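Local coordinates for peptidoglycan D,D-transpeptidase MrdA (Pseudomonas aeruginosa, PDB 7KIS), which probably cross-links the peptidoglycan of the cell wall as a penicillin-binding D,D-transpeptidase, a membrane-anchored serine enzyme inhibited by beta-lactam antibiotics, at residues A467-K472 / D507-G512; L534-S539 / V569-A574; P577-A582 / Q601-W606. All coordinates share one frame; numbering follows the deposited sequence.

Contact 1 (A467-K472 / D507-G512)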
# COMPACT_ATOMS: atom_id res chain seq x y z
N ALA A 467 -7.97 2.39 3.19
CA ALA A 467 -8.79 1.53 4.03
C ALA A 467 -9.25 2.25 5.29
O ALA A 467 -10.34 1.97 5.80
CB ALA A 467 -8.01 0.26 4.40
N LEU A 468 -8.43 3.16 5.81
CA LEU A 468 -8.80 3.92 7.00
C LEU A 468 -9.99 4.83 6.74
O LEU A 468 -10.91 4.92 7.57
CB LEU A 468 -7.60 4.73 7.49
CG LEU A 468 -7.34 4.79 8.99
CD1 LEU A 468 -7.66 3.46 9.66
CD2 LEU A 468 -5.89 5.17 9.23
N LEU A 469 -10.00 5.51 5.59
CA LEU A 469 -11.15 6.33 5.23
C LEU A 469 -12.39 5.48 5.00
O LEU A 469 -13.52 5.93 5.25
CB LEU A 469 -10.84 7.16 3.99
CG LEU A 469 -9.77 8.24 4.18
CD1 LEU A 469 -9.23 8.71 2.83
CD2 LEU A 469 -10.33 9.40 4.98
N ALA A 470 -12.21 4.24 4.53
CA ALA A 470 -13.33 3.33 4.37
C ALA A 470 -13.81 2.78 5.71
O ALA A 470 -15.01 2.52 5.88
CB ALA A 470 -12.94 2.19 3.44
N ASN A 471 -12.91 2.61 6.67
CA ASN A 471 -13.21 1.97 7.94
C ASN A 471 -13.71 2.95 9.01
O ASN A 471 -13.92 2.53 10.15
CB ASN A 471 -11.98 1.24 8.47
CG ASN A 471 -12.30 -0.16 8.96
OD1 ASN A 471 -13.40 -0.66 8.75
ND2 ASN A 471 -11.34 -0.79 9.63
N LYS A 472 -13.89 4.22 8.66
CA LYS A 472 -14.32 5.26 9.60
C LYS A 472 -13.37 5.40 10.79
O LYS A 472 -13.78 5.73 11.90
CB LYS A 472 -15.74 4.99 10.11
CG LYS A 472 -16.78 4.80 9.01
CD LYS A 472 -16.87 6.02 8.12
CE LYS A 472 -18.04 5.90 7.17
NZ LYS A 472 -19.33 5.68 7.89
N ASP A 507 -18.19 10.78 6.68
CA ASP A 507 -19.14 10.68 5.57
C ASP A 507 -19.05 11.88 4.64
O ASP A 507 -19.40 11.77 3.46
CB ASP A 507 -20.56 10.55 6.12
CG ASP A 507 -20.89 9.15 6.59
OD1 ASP A 507 -20.09 8.23 6.34
OD2 ASP A 507 -21.96 8.97 7.21
N ARG A 508 -18.59 13.03 5.15
CA ARG A 508 -18.47 14.21 4.30
C ARG A 508 -17.24 14.15 3.41
O ARG A 508 -17.32 14.50 2.22
CB ARG A 508 -18.44 15.47 5.18
CG ARG A 508 -19.76 15.72 5.89
CD ARG A 508 -19.81 17.11 6.48
NE ARG A 508 -19.52 17.12 7.91
CZ ARG A 508 -20.45 17.17 8.85
NH1 ARG A 508 -21.74 17.23 8.53
NH2 ARG A 508 -20.10 17.17 10.13
N VAL A 509 -16.10 13.72 3.95
CA VAL A 509 -14.91 13.55 3.13
C VAL A 509 -15.09 12.40 2.15
O VAL A 509 -14.66 12.48 0.99
CB VAL A 509 -13.67 13.36 4.02
CG1 VAL A 509 -12.52 12.76 3.23
CG2 VAL A 509 -13.25 14.68 4.65
N ASP A 510 -15.73 11.32 2.59
CA ASP A 510 -16.01 10.21 1.69
C ASP A 510 -16.91 10.65 0.54
O ASP A 510 -16.71 10.23 -0.61
CB ASP A 510 -16.65 9.05 2.46
CG ASP A 510 -15.66 8.33 3.36
OD1 ASP A 510 -14.49 8.76 3.44
OD2 ASP A 510 -16.06 7.33 4.00
N TYR A 511 -17.91 11.49 0.83
CA TYR A 511 -18.75 12.01 -0.24
C TYR A 511 -17.97 12.91 -1.18
O TYR A 511 -18.25 12.95 -2.39
CB TYR A 511 -19.95 12.76 0.34
CG TYR A 511 -20.95 13.21 -0.70
CD1 TYR A 511 -21.78 12.30 -1.33
CD2 TYR A 511 -21.06 14.55 -1.05
CE1 TYR A 511 -22.69 12.71 -2.28
CE2 TYR A 511 -21.97 14.97 -2.00
CZ TYR A 511 -22.78 14.04 -2.62
OH TYR A 511 -23.69 14.45 -3.56
N GLY A 512 -16.99 13.65 -0.66
CA GLY A 512 -16.12 14.42 -1.53
C GLY A 512 -15.28 13.52 -2.42
O GLY A 512 -15.15 13.75 -3.62
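K472 reaches D507, and L469 leans on V509 and D510, where the C-terminal end of helix 459-470 meets the flank of helix 504-518 in the penicillin-binding transpeptidase domain, an antiparallel sheet with helices against it. Residues 467-470 end the first helix, and 507-512 lie within the second; L469 and D510 come nearest, their CA atoms 7.2 Å apart.

The polar link is a salt bridge on the exposed side of the contact. K472 is the first residue beyond the helix and takes a positive phi of 59°. Its chain bends at chi2 and chi4 and crosses that of D507 obliquely, bringing NZ to 3.1 Å from D507 OD1. As a hydrogen bond this pairing is weak.

The apolar part is slight and buried. L469 CD2 touches V509 CG1 at 4.4 Å, and both side chains also meet P331 and L335 of helix 330-340, so the two helices share a third as a partner. On the side toward the sheet, F571 packs against L469, A470 and D510.

Between the salt bridge and this apolar patch lies the buried carboxylate of D510. L469 CB is 4.0 Å from its OD1. The nearer neighbour is the carbonyl oxygen of L469, but two acceptors form no hydrogen bond. K472 CE comes within 4.0 Å of D510 OD2, whereas the ammonium nitrogen goes to D507. The lysine charge may still moderate the cost of burying this carboxylate, although K472 NZ stays 5.3 Å from D510 OD2, too far for direct contact.

Contact 2 (L534-S539 / V569-A574). With C9D ((2S,5R)-1-formyl-N'-[(3R)-pyrrolidine-3-carbonyl]-5-[(sulfooxy)amino]piperidine-2-carbohydrazide), chain C.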
# COMPACT_ATOMS: atom_id res chain seq x y z
N LEU A 534 -20.66 2.63 -6.54
CA LEU A 534 -20.11 3.92 -6.17
C LEU A 534 -18.66 3.77 -5.73
O LEU A 534 -18.33 2.87 -4.95
CB LEU A 534 -20.95 4.56 -5.07
CG LEU A 534 -22.34 5.02 -5.50
CD1 LEU A 534 -23.05 5.74 -4.36
CD2 LEU A 534 -22.26 5.91 -6.73
N ILE A 535 -17.80 4.64 -6.24
CA ILE A 535 -16.37 4.63 -5.92
C ILE A 535 -16.03 5.93 -5.22
O ILE A 535 -16.28 7.02 -5.75
CB ILE A 535 -15.51 4.45 -7.18
CG1 ILE A 535 -15.87 3.15 -7.90
CG2 ILE A 535 -14.03 4.49 -6.83
CD1 ILE A 535 -15.51 3.15 -9.37
N ALA A 536 -15.48 5.82 -4.01
CA ALA A 536 -15.00 6.98 -3.27
C ALA A 536 -13.48 6.97 -3.36
O ALA A 536 -12.79 6.34 -2.56
CB ALA A 536 -15.49 6.95 -1.83
N GLY A 537 -12.95 7.68 -4.36
CA GLY A 537 -11.53 7.71 -4.62
C GLY A 537 -11.04 9.13 -4.83
O GLY A 537 -11.79 10.09 -4.71
N LYS A 538 -9.74 9.22 -5.13
CA LYS A 538 -9.14 10.51 -5.47
C LYS A 538 -7.85 10.27 -6.23
O LYS A 538 -7.03 9.44 -5.82
CB LYS A 538 -8.87 11.36 -4.23
CG LYS A 538 -8.38 12.75 -4.61
CD LYS A 538 -8.10 13.61 -3.41
CE LYS A 538 -7.88 15.04 -3.85
NZ LYS A 538 -7.01 15.08 -5.06
N SER A 539 -7.68 11.00 -7.33
CA SER A 539 -6.48 10.88 -8.14
C SER A 539 -5.44 11.90 -7.71
O SER A 539 -5.73 12.88 -7.02
CB SER A 539 -6.82 11.09 -9.62
OG SER A 539 -7.80 12.10 -9.79
N VAL A 569 -6.10 6.44 -5.44
CA VAL A 569 -6.59 5.57 -4.38
C VAL A 569 -8.11 5.57 -4.42
O VAL A 569 -8.74 6.39 -5.09
CB VAL A 569 -6.07 6.00 -2.99
CG1 VAL A 569 -4.57 6.24 -3.04
CG2 VAL A 569 -6.80 7.25 -2.52
N GLY A 570 -8.72 4.63 -3.69
CA GLY A 570 -10.16 4.57 -3.64
C GLY A 570 -10.71 3.31 -3.00
O GLY A 570 -10.08 2.25 -3.05
N PHE A 571 -11.89 3.41 -2.39
CA PHE A 571 -12.59 2.26 -1.84
C PHE A 571 -13.99 2.16 -2.43
O PHE A 571 -14.57 3.15 -2.89
CB PHE A 571 -12.66 2.32 -0.30
CG PHE A 571 -13.28 3.57 0.24
CD1 PHE A 571 -14.64 3.61 0.54
CD2 PHE A 571 -12.52 4.69 0.49
CE1 PHE A 571 -15.21 4.76 1.06
CE2 PHE A 571 -13.09 5.84 1.01
CZ PHE A 571 -14.44 5.87 1.29
N ALA A 572 -14.53 0.94 -2.42
CA ALA A 572 -15.81 0.67 -3.05
C ALA A 572 -16.40 -0.60 -2.45
O ALA A 572 -15.66 -1.46 -1.99
CB ALA A 572 -15.66 0.52 -4.57
N PRO A 573 -17.74 -0.72 -2.40
CA PRO A 573 -18.71 0.35 -2.69
C PRO A 573 -18.63 1.44 -1.63
O PRO A 573 -18.34 1.15 -0.47
CB PRO A 573 -20.06 -0.38 -2.65
CG PRO A 573 -19.72 -1.81 -2.93
CD PRO A 573 -18.40 -2.03 -2.26
N ALA A 574 -18.88 2.69 -2.03
CA ALA A 574 -18.65 3.82 -1.14
C ALA A 574 -19.52 3.74 0.11
O ALA A 574 -19.09 4.13 1.20
CB ALA A 574 -18.90 5.13 -1.88
OAF C9D C . -5.74 13.12 -11.77
SAY C9D C . -5.45 14.61 -11.73
OAD C9D C . -4.59 15.02 -12.90
OAE C9D C . -6.84 15.19 -11.84
OAR C9D C . -4.71 15.06 -10.26
NAQ C9D C . -5.22 16.35 -9.88
CAU C9D C . -4.12 17.39 -9.97
CAJ C9D C . -2.95 16.81 -10.67
CB C9D C . -1.76 17.68 -10.63
CAM C9D C . -3.79 17.90 -8.56
N C9D C . -2.34 17.72 -8.17
CAG C9D C . -2.03 16.84 -7.04
OAA C9D C . -1.03 16.19 -7.05
CA C9D C . -1.27 17.94 -9.21
C C9D C . -0.77 19.38 -9.14
O C9D C . 0.03 19.74 -9.94
NAP C9D C . -1.26 20.32 -8.11
NAO C9D C . -0.73 21.64 -8.14
CAS C9D C . 0.70 21.86 -7.90
OAB C9D C . 1.42 20.94 -7.67
CAV C9D C . 1.28 23.32 -7.96
CAI C9D C . 0.67 24.03 -9.22
CAH C9D C . 1.85 24.09 -10.28
NAN C9D C . 2.97 24.10 -9.53
CAL C9D C . 2.62 23.26 -8.16
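A536 and F571 exchange two backbone hydrogen bonds, A536 N to F571 O at 3.0 Å and F571 N to A536 O at 3.1 Å. K538 and V569 form the next hydrogen-bonded pair in the same way, K538 N giving to V569 O at 3.0 Å. Between them G537 and G570 face each other as a non-hydrogen-bonded pair of the antiparallel strands, neither with a side chain. Beyond the strand ends, after the cis peptide that leads into P573, A574 N still reaches L534 O at 3.0 Å, but the bond is bent to 135°.

Two neighbouring side chains turn to the active site. K538 runs extended as far as CE, and its NZ makes weak bonds to S384 OG and the backbone oxygen of S327, the predicted acylated serine. S539 OG makes a weak hydrogen bond to the sulfate oxygen OAF of C9D, 3.0 Å away, and is also bonded to T523.

Packing fills the side occupied by A536 and F571. F571 CG lies between its backbone N and carbonyl carbon (chi1 56°); the ring has A536 CB over one face, a CH-pi contact 3.8 Å from the centroid and offset toward the rim. A574 CB closes in at 3.9 Å from A536 CB, while I535 points to the other side and meets M603.

K538 and S539 open the KSGT motif on edge strand 536-541, which borders the penicillin-binding cleft.

Contact 3 (P577-A582 / Q601-W606)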
# COMPACT_ATOMS: atom_id res chain seq x y z
N PRO A 577 -18.05 -0.29 2.30
CA PRO A 577 -16.69 -0.56 1.80
C PRO A 577 -16.31 -2.04 1.89
O PRO A 577 -16.35 -2.64 2.96
CB PRO A 577 -15.81 0.30 2.71
CG PRO A 577 -16.71 1.37 3.22
CD PRO A 577 -18.05 0.72 3.37
N GLN A 578 -15.96 -2.60 0.74
CA GLN A 578 -15.48 -3.97 0.64
C GLN A 578 -14.08 -4.10 0.05
O GLN A 578 -13.46 -5.15 0.21
CB GLN A 578 -16.45 -4.83 -0.20
CG GLN A 578 -17.76 -5.14 0.50
CD GLN A 578 -17.60 -6.18 1.60
OE1 GLN A 578 -16.70 -7.01 1.55
NE2 GLN A 578 -18.49 -6.14 2.59
N ILE A 579 -13.57 -3.06 -0.60
CA ILE A 579 -12.25 -3.10 -1.23
C ILE A 579 -11.64 -1.71 -1.13
O ILE A 579 -12.33 -0.70 -1.27
CB ILE A 579 -12.34 -3.57 -2.70
CG1 ILE A 579 -10.96 -3.57 -3.36
CG2 ILE A 579 -13.28 -2.68 -3.51
CD1 ILE A 579 -10.21 -4.86 -3.19
N ALA A 580 -10.33 -1.66 -0.86
CA ALA A 580 -9.57 -0.42 -0.86
C ALA A 580 -8.30 -0.63 -1.67
O ALA A 580 -7.54 -1.57 -1.40
CB ALA A 580 -9.22 0.02 0.57
N VAL A 581 -8.07 0.23 -2.66
CA VAL A 581 -7.00 0.05 -3.63
C VAL A 581 -6.16 1.32 -3.70
O VAL A 581 -6.70 2.43 -3.67
CB VAL A 581 -7.54 -0.32 -5.03
CG1 VAL A 581 -6.40 -0.64 -5.98
CG2 VAL A 581 -8.51 -1.48 -4.94
N ALA A 582 -4.84 1.15 -3.80
CA ALA A 582 -3.92 2.24 -4.09
C ALA A 582 -3.04 1.81 -5.25
O ALA A 582 -2.45 0.72 -5.22
CB ALA A 582 -3.06 2.59 -2.87
N GLN A 601 -10.47 -1.44 -12.63
CA GLN A 601 -10.33 -2.81 -13.09
C GLN A 601 -10.03 -3.76 -11.94
O GLN A 601 -10.57 -4.87 -11.88
CB GLN A 601 -9.24 -2.91 -14.16
CG GLN A 601 -9.78 -2.87 -15.58
CD GLN A 601 -8.75 -3.30 -16.61
OE1 GLN A 601 -7.76 -3.95 -16.28
NE2 GLN A 601 -8.97 -2.92 -17.86
N VAL A 602 -9.17 -3.35 -11.01
CA VAL A 602 -8.91 -4.15 -9.82
C VAL A 602 -10.16 -4.24 -8.95
O VAL A 602 -10.51 -5.32 -8.45
CB VAL A 602 -7.72 -3.56 -9.03
CG1 VAL A 602 -7.54 -4.29 -7.71
CG2 VAL A 602 -6.45 -3.62 -9.87
N MET A 603 -10.86 -3.12 -8.76
CA MET A 603 -12.09 -3.15 -7.98
C MET A 603 -13.19 -3.95 -8.68
O MET A 603 -14.01 -4.58 -8.01
CB MET A 603 -12.57 -1.72 -7.69
CG MET A 603 -11.76 -1.02 -6.60
SD MET A 603 -12.35 0.66 -6.24
CE MET A 603 -12.73 1.23 -7.89
N ASP A 604 -13.22 -3.92 -10.01
CA ASP A 604 -14.23 -4.69 -10.74
C ASP A 604 -14.05 -6.18 -10.51
O ASP A 604 -15.03 -6.90 -10.26
CB ASP A 604 -14.15 -4.37 -12.24
CG ASP A 604 -15.17 -3.35 -12.68
OD1 ASP A 604 -15.88 -2.80 -11.81
OD2 ASP A 604 -15.27 -3.09 -13.90
N ALA A 605 -12.81 -6.67 -10.59
CA ALA A 605 -12.56 -8.10 -10.46
C ALA A 605 -12.98 -8.63 -9.09
O ALA A 605 -13.31 -9.81 -8.97
CB ALA A 605 -11.08 -8.39 -10.71
N TRP A 606 -12.96 -7.78 -8.07
CA TRP A 606 -13.34 -8.20 -6.72
C TRP A 606 -14.84 -8.10 -6.47
O TRP A 606 -15.37 -8.89 -5.68
CB TRP A 606 -12.59 -7.37 -5.68
CG TRP A 606 -12.75 -7.87 -4.28
CD1 TRP A 606 -13.52 -7.32 -3.30
CD2 TRP A 606 -12.12 -9.02 -3.69
NE1 TRP A 606 -13.42 -8.05 -2.14
CE2 TRP A 606 -12.57 -9.10 -2.36
CE3 TRP A 606 -11.23 -9.98 -4.17
CZ2 TRP A 606 -12.15 -10.11 -1.50
CZ3 TRP A 606 -10.82 -10.99 -3.31
CH2 TRP A 606 -11.28 -11.04 -1.99
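I579 and V581 point from one face of strand 579-582 into helix 601-606, and M603 meets both. The helix runs back along the strand, nearly antiparallel to it at 156°, with 9.1 Å between the axes. No hydrogen bond joins the segments, so the contact rests on apolar side chains.

The tight part is buried. M603 CG sits between two branched residues, 3.8 Å from I579 CG2 and 3.7 Å from V581 CG2. The methionine chain is straight at chi2 but bends at chi3 (-39°), which carries CE toward I535, just before strand 536-541. The preceding residue, V602, places CG1 against both methyls of V581, 4.1 Å from V581 CG2.

At the other end the fit is looser and partly exposed to solvent. W606 turns its indole toward the strand: I579 CD1 lies over one face, 4.1 Å from W606 CG, while I579 CB stands 4.0 Å from W606 CD1. I579 CG1 is anti to its backbone N (chi1 179°), which starts the longer branch toward the ring. Q578 makes a slighter contact, its carbonyl oxygen 3.7 Å from W606 NE1 and not bonded to it. Here the strand begins irregularly, because Q578 and I579 both face A572 in a classic beta bulge.

Helix 591-607 is thus laid over one face of the sheet, with helix 253-263 packed against V602, A605 and W606. A580 and A582, pointing the opposite way from I579 and V581, pack on helix 459-470, which leaves this central strand sandwiched between helical layers.

Overall arrangement
From the N terminus, contact 1 comes first, closing the largely irregular excursion between helices 459-470 and 504-518. Contact 2 follows, pairing strand 536-541 with strand 566-572 across a loop that is partly unmodelled, and contact 3 then folds helix 591-607 back on strand 579-585. The three closures stand in series; none nests or crosses. In space they interlock: contacts 1 and 2 touch where both helices of contact 1 meet strand 566-572, and backbone bonds of G570 and A572 to V581 and I579 make the strands of contacts 2 and 3 sheet neighbours. Helices of contacts 1 and 3 thereby occupy opposite faces of one transpeptidase sheet.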